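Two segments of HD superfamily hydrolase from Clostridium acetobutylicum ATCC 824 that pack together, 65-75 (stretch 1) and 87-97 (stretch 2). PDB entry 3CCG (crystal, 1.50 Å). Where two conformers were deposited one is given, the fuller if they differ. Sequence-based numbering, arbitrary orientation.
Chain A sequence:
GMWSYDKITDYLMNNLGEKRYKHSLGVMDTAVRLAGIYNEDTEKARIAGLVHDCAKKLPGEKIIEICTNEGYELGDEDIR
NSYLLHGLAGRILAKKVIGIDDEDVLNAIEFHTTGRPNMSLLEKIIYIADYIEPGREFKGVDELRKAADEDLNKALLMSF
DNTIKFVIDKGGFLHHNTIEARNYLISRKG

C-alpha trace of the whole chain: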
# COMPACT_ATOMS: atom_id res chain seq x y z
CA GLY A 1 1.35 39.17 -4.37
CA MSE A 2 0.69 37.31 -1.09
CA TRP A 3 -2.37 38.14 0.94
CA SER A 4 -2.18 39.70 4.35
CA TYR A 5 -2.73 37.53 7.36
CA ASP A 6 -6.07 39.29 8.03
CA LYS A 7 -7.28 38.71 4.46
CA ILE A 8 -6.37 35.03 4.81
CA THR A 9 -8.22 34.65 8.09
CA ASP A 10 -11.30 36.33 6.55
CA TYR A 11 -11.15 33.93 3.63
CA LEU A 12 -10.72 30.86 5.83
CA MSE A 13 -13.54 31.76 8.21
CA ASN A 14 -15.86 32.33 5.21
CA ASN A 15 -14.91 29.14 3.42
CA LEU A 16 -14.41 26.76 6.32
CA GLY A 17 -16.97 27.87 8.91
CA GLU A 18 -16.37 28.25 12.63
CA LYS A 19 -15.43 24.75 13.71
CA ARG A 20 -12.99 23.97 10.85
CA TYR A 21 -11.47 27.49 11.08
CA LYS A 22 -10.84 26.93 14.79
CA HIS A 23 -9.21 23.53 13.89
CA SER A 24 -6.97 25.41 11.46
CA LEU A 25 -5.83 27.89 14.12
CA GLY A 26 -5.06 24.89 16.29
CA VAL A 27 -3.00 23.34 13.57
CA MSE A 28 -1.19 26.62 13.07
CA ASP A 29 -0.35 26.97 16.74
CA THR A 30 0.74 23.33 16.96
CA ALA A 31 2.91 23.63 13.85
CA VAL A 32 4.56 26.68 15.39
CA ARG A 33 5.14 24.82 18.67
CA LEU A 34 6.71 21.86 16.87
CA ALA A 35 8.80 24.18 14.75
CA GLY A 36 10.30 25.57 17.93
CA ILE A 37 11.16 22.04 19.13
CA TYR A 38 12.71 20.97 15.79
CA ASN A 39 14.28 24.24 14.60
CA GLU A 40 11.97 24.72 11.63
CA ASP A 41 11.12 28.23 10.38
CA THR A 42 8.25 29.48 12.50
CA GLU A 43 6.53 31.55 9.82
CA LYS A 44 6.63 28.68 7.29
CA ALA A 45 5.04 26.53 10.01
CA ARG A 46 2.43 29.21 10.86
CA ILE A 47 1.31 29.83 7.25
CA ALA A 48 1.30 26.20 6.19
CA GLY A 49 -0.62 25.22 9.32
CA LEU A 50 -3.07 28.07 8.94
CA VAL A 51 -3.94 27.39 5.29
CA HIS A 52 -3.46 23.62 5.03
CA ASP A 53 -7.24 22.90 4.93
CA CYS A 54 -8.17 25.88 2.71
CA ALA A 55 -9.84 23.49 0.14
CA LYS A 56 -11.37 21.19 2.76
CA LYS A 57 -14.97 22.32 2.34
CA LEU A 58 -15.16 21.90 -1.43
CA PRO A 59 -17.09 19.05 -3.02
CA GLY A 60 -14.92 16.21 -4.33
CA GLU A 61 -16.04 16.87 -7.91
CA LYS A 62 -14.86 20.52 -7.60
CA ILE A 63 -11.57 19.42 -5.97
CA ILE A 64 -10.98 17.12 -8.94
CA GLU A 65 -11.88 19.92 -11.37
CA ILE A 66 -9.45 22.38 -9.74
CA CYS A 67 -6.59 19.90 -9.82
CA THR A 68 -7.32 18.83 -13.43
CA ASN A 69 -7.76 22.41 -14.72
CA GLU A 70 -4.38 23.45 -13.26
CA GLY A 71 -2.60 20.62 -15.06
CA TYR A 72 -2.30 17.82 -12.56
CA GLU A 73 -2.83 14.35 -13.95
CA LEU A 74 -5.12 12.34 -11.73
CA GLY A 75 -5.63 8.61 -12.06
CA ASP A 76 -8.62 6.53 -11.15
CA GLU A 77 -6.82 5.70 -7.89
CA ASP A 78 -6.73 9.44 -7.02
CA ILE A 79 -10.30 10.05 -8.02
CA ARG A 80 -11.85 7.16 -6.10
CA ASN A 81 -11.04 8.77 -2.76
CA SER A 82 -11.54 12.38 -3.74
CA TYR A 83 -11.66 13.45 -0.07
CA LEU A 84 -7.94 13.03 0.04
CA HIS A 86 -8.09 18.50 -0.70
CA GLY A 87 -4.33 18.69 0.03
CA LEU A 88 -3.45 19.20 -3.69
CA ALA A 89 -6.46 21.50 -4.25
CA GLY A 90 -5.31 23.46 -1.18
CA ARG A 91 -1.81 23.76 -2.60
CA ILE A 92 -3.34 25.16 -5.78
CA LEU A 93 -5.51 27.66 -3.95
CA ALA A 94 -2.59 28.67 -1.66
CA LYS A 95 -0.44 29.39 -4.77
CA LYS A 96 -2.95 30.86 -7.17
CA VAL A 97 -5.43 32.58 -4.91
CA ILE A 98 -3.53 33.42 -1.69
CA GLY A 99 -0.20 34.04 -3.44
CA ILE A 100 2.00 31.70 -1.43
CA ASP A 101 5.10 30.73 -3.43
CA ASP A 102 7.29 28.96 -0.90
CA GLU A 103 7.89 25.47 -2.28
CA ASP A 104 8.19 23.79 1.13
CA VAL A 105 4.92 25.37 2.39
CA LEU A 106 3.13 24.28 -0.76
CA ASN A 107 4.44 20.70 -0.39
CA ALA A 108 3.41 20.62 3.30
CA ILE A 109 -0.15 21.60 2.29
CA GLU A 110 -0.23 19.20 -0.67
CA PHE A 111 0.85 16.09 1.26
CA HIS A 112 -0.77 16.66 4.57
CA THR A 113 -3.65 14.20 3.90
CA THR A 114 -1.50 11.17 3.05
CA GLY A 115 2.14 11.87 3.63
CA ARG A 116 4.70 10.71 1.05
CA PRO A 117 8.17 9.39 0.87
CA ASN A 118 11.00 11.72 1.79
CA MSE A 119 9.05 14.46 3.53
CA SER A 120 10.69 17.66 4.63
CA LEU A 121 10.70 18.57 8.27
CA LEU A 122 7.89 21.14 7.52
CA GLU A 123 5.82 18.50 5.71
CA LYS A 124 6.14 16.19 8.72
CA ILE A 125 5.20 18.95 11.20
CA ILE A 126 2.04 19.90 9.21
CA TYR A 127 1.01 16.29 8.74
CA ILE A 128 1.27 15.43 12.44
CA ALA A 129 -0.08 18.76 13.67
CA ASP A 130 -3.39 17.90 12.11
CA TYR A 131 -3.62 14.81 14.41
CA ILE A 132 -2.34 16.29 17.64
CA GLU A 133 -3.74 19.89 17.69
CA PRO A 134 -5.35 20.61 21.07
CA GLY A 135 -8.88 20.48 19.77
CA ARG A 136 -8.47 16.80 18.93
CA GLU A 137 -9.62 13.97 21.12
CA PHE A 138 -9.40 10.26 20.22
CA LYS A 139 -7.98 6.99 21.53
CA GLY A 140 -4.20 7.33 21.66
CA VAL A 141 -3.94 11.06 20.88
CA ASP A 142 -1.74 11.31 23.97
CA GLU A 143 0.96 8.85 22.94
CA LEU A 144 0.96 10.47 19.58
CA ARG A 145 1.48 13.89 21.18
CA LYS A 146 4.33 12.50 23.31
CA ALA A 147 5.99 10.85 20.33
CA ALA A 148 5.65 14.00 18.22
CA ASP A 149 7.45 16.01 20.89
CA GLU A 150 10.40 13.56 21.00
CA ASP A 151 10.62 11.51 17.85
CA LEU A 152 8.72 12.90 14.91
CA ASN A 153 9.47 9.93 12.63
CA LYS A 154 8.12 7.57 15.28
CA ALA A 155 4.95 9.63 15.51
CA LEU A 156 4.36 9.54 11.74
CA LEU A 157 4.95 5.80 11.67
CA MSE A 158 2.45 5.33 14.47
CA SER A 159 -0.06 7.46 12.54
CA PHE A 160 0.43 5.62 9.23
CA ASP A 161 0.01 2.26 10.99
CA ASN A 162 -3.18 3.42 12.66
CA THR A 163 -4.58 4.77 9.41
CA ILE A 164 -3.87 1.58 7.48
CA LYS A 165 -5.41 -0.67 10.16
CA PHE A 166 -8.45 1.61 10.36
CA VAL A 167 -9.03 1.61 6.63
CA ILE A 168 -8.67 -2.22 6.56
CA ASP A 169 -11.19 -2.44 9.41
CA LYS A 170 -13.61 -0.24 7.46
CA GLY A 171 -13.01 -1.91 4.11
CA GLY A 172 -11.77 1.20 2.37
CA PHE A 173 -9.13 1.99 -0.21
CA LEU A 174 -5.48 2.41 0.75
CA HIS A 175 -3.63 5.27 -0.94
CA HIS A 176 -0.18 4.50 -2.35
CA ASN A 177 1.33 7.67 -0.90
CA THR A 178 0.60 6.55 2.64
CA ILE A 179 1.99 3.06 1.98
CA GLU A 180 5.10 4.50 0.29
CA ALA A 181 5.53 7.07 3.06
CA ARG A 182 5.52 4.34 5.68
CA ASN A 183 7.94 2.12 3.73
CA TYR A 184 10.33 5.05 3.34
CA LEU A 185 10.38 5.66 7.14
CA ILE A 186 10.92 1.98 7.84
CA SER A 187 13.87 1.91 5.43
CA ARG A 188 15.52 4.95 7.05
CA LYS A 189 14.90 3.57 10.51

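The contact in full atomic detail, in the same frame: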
# COMPACT_ATOMS: atom_id res chain seq x y z
N GLU A 65 -11.88 18.91 -10.31
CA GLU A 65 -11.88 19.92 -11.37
C GLU A 65 -10.78 20.99 -11.23
O GLU A 65 -10.24 21.47 -12.25
CB GLU A 65 -13.27 20.55 -11.45
CG GLU A 65 -14.25 19.63 -12.09
CD GLU A 65 -15.72 19.97 -11.85
OE1 GLU A 65 -16.01 20.79 -10.92
OE2 GLU A 65 -16.59 19.35 -12.54
N ILE A 66 -10.53 21.42 -10.00
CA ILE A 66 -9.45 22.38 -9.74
C ILE A 66 -8.11 21.75 -10.05
O ILE A 66 -7.26 22.35 -10.77
CB ILE A 66 -9.50 22.88 -8.29
CG1 ILE A 66 -10.70 23.78 -8.12
CG2 ILE A 66 -8.19 23.63 -7.93
CD1 ILE A 66 -11.07 24.08 -6.64
N CYS A 67 -7.86 20.53 -9.63
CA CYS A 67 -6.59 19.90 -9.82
C CYS A 67 -6.35 19.65 -11.34
O CYS A 67 -5.28 19.93 -11.88
CB CYS A 67 -6.49 18.58 -9.12
SG CYS A 67 -6.54 18.73 -7.31
N THR A 68 -7.39 19.15 -11.99
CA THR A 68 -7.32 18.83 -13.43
C THR A 68 -7.11 20.09 -14.26
O THR A 68 -6.23 20.14 -15.17
CB THR A 68 -8.59 18.12 -13.86
OG1 THR A 68 -8.74 16.90 -13.13
CG2 THR A 68 -8.52 17.83 -15.37
N ASN A 69 -7.85 21.14 -13.98
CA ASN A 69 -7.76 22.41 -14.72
C ASN A 69 -6.36 23.00 -14.62
O ASN A 69 -5.87 23.61 -15.58
CB ASN A 69 -8.76 23.44 -14.23
CG ASN A 69 -8.83 24.64 -15.14
OD1 ASN A 69 -8.36 25.73 -14.76
ND2 ASN A 69 -9.32 24.44 -16.33
N GLU A 70 -5.69 22.84 -13.48
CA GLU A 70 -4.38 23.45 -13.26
C GLU A 70 -3.28 22.56 -13.79
O GLU A 70 -2.09 22.90 -13.70
CB GLU A 70 -4.19 23.77 -11.76
CG GLU A 70 -5.10 24.83 -11.30
CD GLU A 70 -5.00 26.03 -12.18
OE1 GLU A 70 -3.84 26.40 -12.49
OE2 GLU A 70 -6.06 26.56 -12.59
N GLY A 71 -3.59 21.42 -14.38
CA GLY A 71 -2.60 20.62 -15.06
C GLY A 71 -2.13 19.36 -14.40
O GLY A 71 -1.26 18.65 -14.93
N TYR A 72 -2.68 19.06 -13.21
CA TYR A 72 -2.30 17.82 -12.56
C TYR A 72 -3.02 16.64 -13.15
O TYR A 72 -4.21 16.67 -13.38
CB TYR A 72 -2.55 17.90 -11.02
CG TYR A 72 -1.58 18.83 -10.36
CD1 TYR A 72 -1.80 20.20 -10.29
CD2 TYR A 72 -0.40 18.31 -9.85
CE1 TYR A 72 -0.84 21.02 -9.67
CE2 TYR A 72 0.53 19.11 -9.26
CZ TYR A 72 0.32 20.43 -9.21
OH TYR A 72 1.29 21.19 -8.56
N GLU A 73 -2.26 15.60 -13.42
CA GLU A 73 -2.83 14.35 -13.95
C GLU A 73 -3.29 13.49 -12.77
O GLU A 73 -2.52 13.17 -11.84
CB GLU A 73 -1.78 13.61 -14.78
N LEU A 74 -4.58 13.20 -12.76
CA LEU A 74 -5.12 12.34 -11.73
C LEU A 74 -5.57 11.03 -12.36
O LEU A 74 -6.25 11.00 -13.39
CB LEU A 74 -6.32 12.98 -11.04
CG LEU A 74 -6.09 14.36 -10.40
CD1 LEU A 74 -7.40 14.86 -9.86
CD2 LEU A 74 -5.03 14.29 -9.33
N GLY A 75 -5.21 9.96 -11.69
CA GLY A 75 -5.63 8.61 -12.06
C GLY A 75 -6.88 8.19 -11.35
O GLY A 75 -7.33 8.82 -10.40
N GLY A 87 -5.71 18.17 -0.12
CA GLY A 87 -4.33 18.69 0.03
C GLY A 87 -3.84 19.36 -1.26
O GLY A 87 -3.35 20.47 -1.26
N LEU A 88 -3.94 18.66 -2.38
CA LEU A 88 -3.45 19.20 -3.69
C LEU A 88 -4.28 20.38 -4.06
O LEU A 88 -3.74 21.38 -4.50
CB LEU A 88 -3.51 18.10 -4.75
CG LEU A 88 -3.11 18.55 -6.16
CD1 LEU A 88 -1.71 19.25 -6.22
CD2 LEU A 88 -3.14 17.38 -7.13
N ALA A 89 -5.60 20.35 -3.88
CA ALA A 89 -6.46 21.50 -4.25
C ALA A 89 -6.06 22.69 -3.36
O ALA A 89 -5.97 23.80 -3.83
CB ALA A 89 -7.98 21.21 -4.17
N GLY A 90 -5.76 22.41 -2.10
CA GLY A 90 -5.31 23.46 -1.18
C GLY A 90 -3.99 24.07 -1.58
O GLY A 90 -3.80 25.27 -1.44
N ARG A 91 -3.08 23.23 -2.07
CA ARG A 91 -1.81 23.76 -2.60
C ARG A 91 -2.09 24.72 -3.74
O ARG A 91 -1.52 25.83 -3.82
CB ARG A 91 -0.93 22.63 -3.06
CG ARG A 91 0.30 23.04 -3.84
CD ARG A 91 1.02 21.91 -4.60
NE ARG A 91 2.12 22.52 -5.31
CZ ARG A 91 3.39 22.39 -5.01
NH1 ARG A 91 3.77 21.56 -4.07
NH2 ARG A 91 4.29 23.04 -5.74
N ILE A 92 -2.99 24.32 -4.62
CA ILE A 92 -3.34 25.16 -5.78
C ILE A 92 -3.97 26.47 -5.36
O ILE A 92 -3.64 27.56 -5.89
CB ILE A 92 -4.24 24.37 -6.74
CG1 ILE A 92 -3.44 23.28 -7.38
CG2 ILE A 92 -4.79 25.30 -7.84
CD1 ILE A 92 -4.36 22.25 -8.18
N LEU A 93 -4.90 26.43 -4.41
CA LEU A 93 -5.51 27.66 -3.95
C LEU A 93 -4.46 28.53 -3.23
O LEU A 93 -4.41 29.75 -3.38
CB LEU A 93 -6.69 27.41 -2.99
CG LEU A 93 -7.87 26.67 -3.58
CD1 LEU A 93 -8.94 26.49 -2.52
CD2 LEU A 93 -8.41 27.38 -4.80
N ALA A 94 -3.63 27.92 -2.40
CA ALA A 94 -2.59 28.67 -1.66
C ALA A 94 -1.69 29.42 -2.67
O ALA A 94 -1.34 30.59 -2.46
CB ALA A 94 -1.79 27.71 -0.84
N LYS A 95 -1.30 28.76 -3.73
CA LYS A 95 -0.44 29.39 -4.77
C LYS A 95 -1.17 30.41 -5.61
O LYS A 95 -0.72 31.55 -5.71
CB LYS A 95 0.14 28.30 -5.68
CG LYS A 95 0.93 28.73 -6.93
CD LYS A 95 2.34 29.03 -6.66
CE LYS A 95 3.00 29.60 -7.95
NZ LYS A 95 4.39 29.89 -7.67
N LYS A 96 -2.32 30.03 -6.17
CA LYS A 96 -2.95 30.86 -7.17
C LYS A 96 -3.90 31.90 -6.66
O LYS A 96 -4.14 32.91 -7.33
CB LYS A 96 -3.73 30.01 -8.19
CG LYS A 96 -2.94 29.03 -8.93
CD LYS A 96 -1.91 29.66 -9.83
CE LYS A 96 -1.20 28.59 -10.60
NZ LYS A 96 -0.40 29.18 -11.70
N VAL A 97 -4.47 31.66 -5.50
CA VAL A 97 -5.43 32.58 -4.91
C VAL A 97 -4.78 33.41 -3.79
O VAL A 97 -4.81 34.65 -3.81
CB VAL A 97 -6.67 31.84 -4.39
CG1 VAL A 97 -7.57 32.77 -3.58
CG2 VAL A 97 -7.41 31.24 -5.57

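Stretch 1 supplies the last turn or so of a helix, 65-69, and the loop that follows; stretch 2 is helical throughout, with a wider pi-type turn at 94-97. The two helix axes cross at 62° and approach to 9.2 Å, and the backbones come nearest where Cys67 CA lies 5.8 Å from Ala89 CA. The first helix ends in a Schellman motif: Tyr72 N bonds to Cys67 O at 3.0 Å and Gly71 N to Thr68 O at 3.0 Å. Gly71 takes a positive phi of 106°, where a CB would jam against the preceding carbonyl, so the turn itself calls for glycine.

No hydrogen bond joins the stretches; apolar packing dominates the 461 Å² they bury. At the close point the side chains are small: Cys67 and Ala89 both point sideways, with Cys67 SG 4.3 Å from Ala89 CB. The sulfur also rests 3.6 Å from Leu88 CG. Ile92, one helical turn after Leu88, points toward stretch 1 and uses both branches: its CD1 reaches Cys67 CA at 3.6 Å, while its CG2 meets Ile66 CG2 at 3.8 Å and Glu70 CG at 3.5 Å. Glu70 thus contributes aliphatic surface despite its charge.

Leu88 CD1 sits over one face of the Tyr72 ring, 3.7 Å from the centroid and 10° off the normal, a CH-pi contact, and Leu88 CD2 meets Leu74 CD2 at 4.2 Å. Leucine suits this place because its branched end fills the space beside the ring: Leu88 CD2 also lies 3.9 Å from Tyr72 CG and 3.7 Å from Cys67 SG. Tyr72 OH lies 3.6 Å from Arg91 NE.

Charge stays at the margin: Glu70 OE1 and Lys96 NZ are 4.5 Å apart, beyond a salt bridge. The rule is small residues at the crossing, branched aliphatics around them, and polar ends outside.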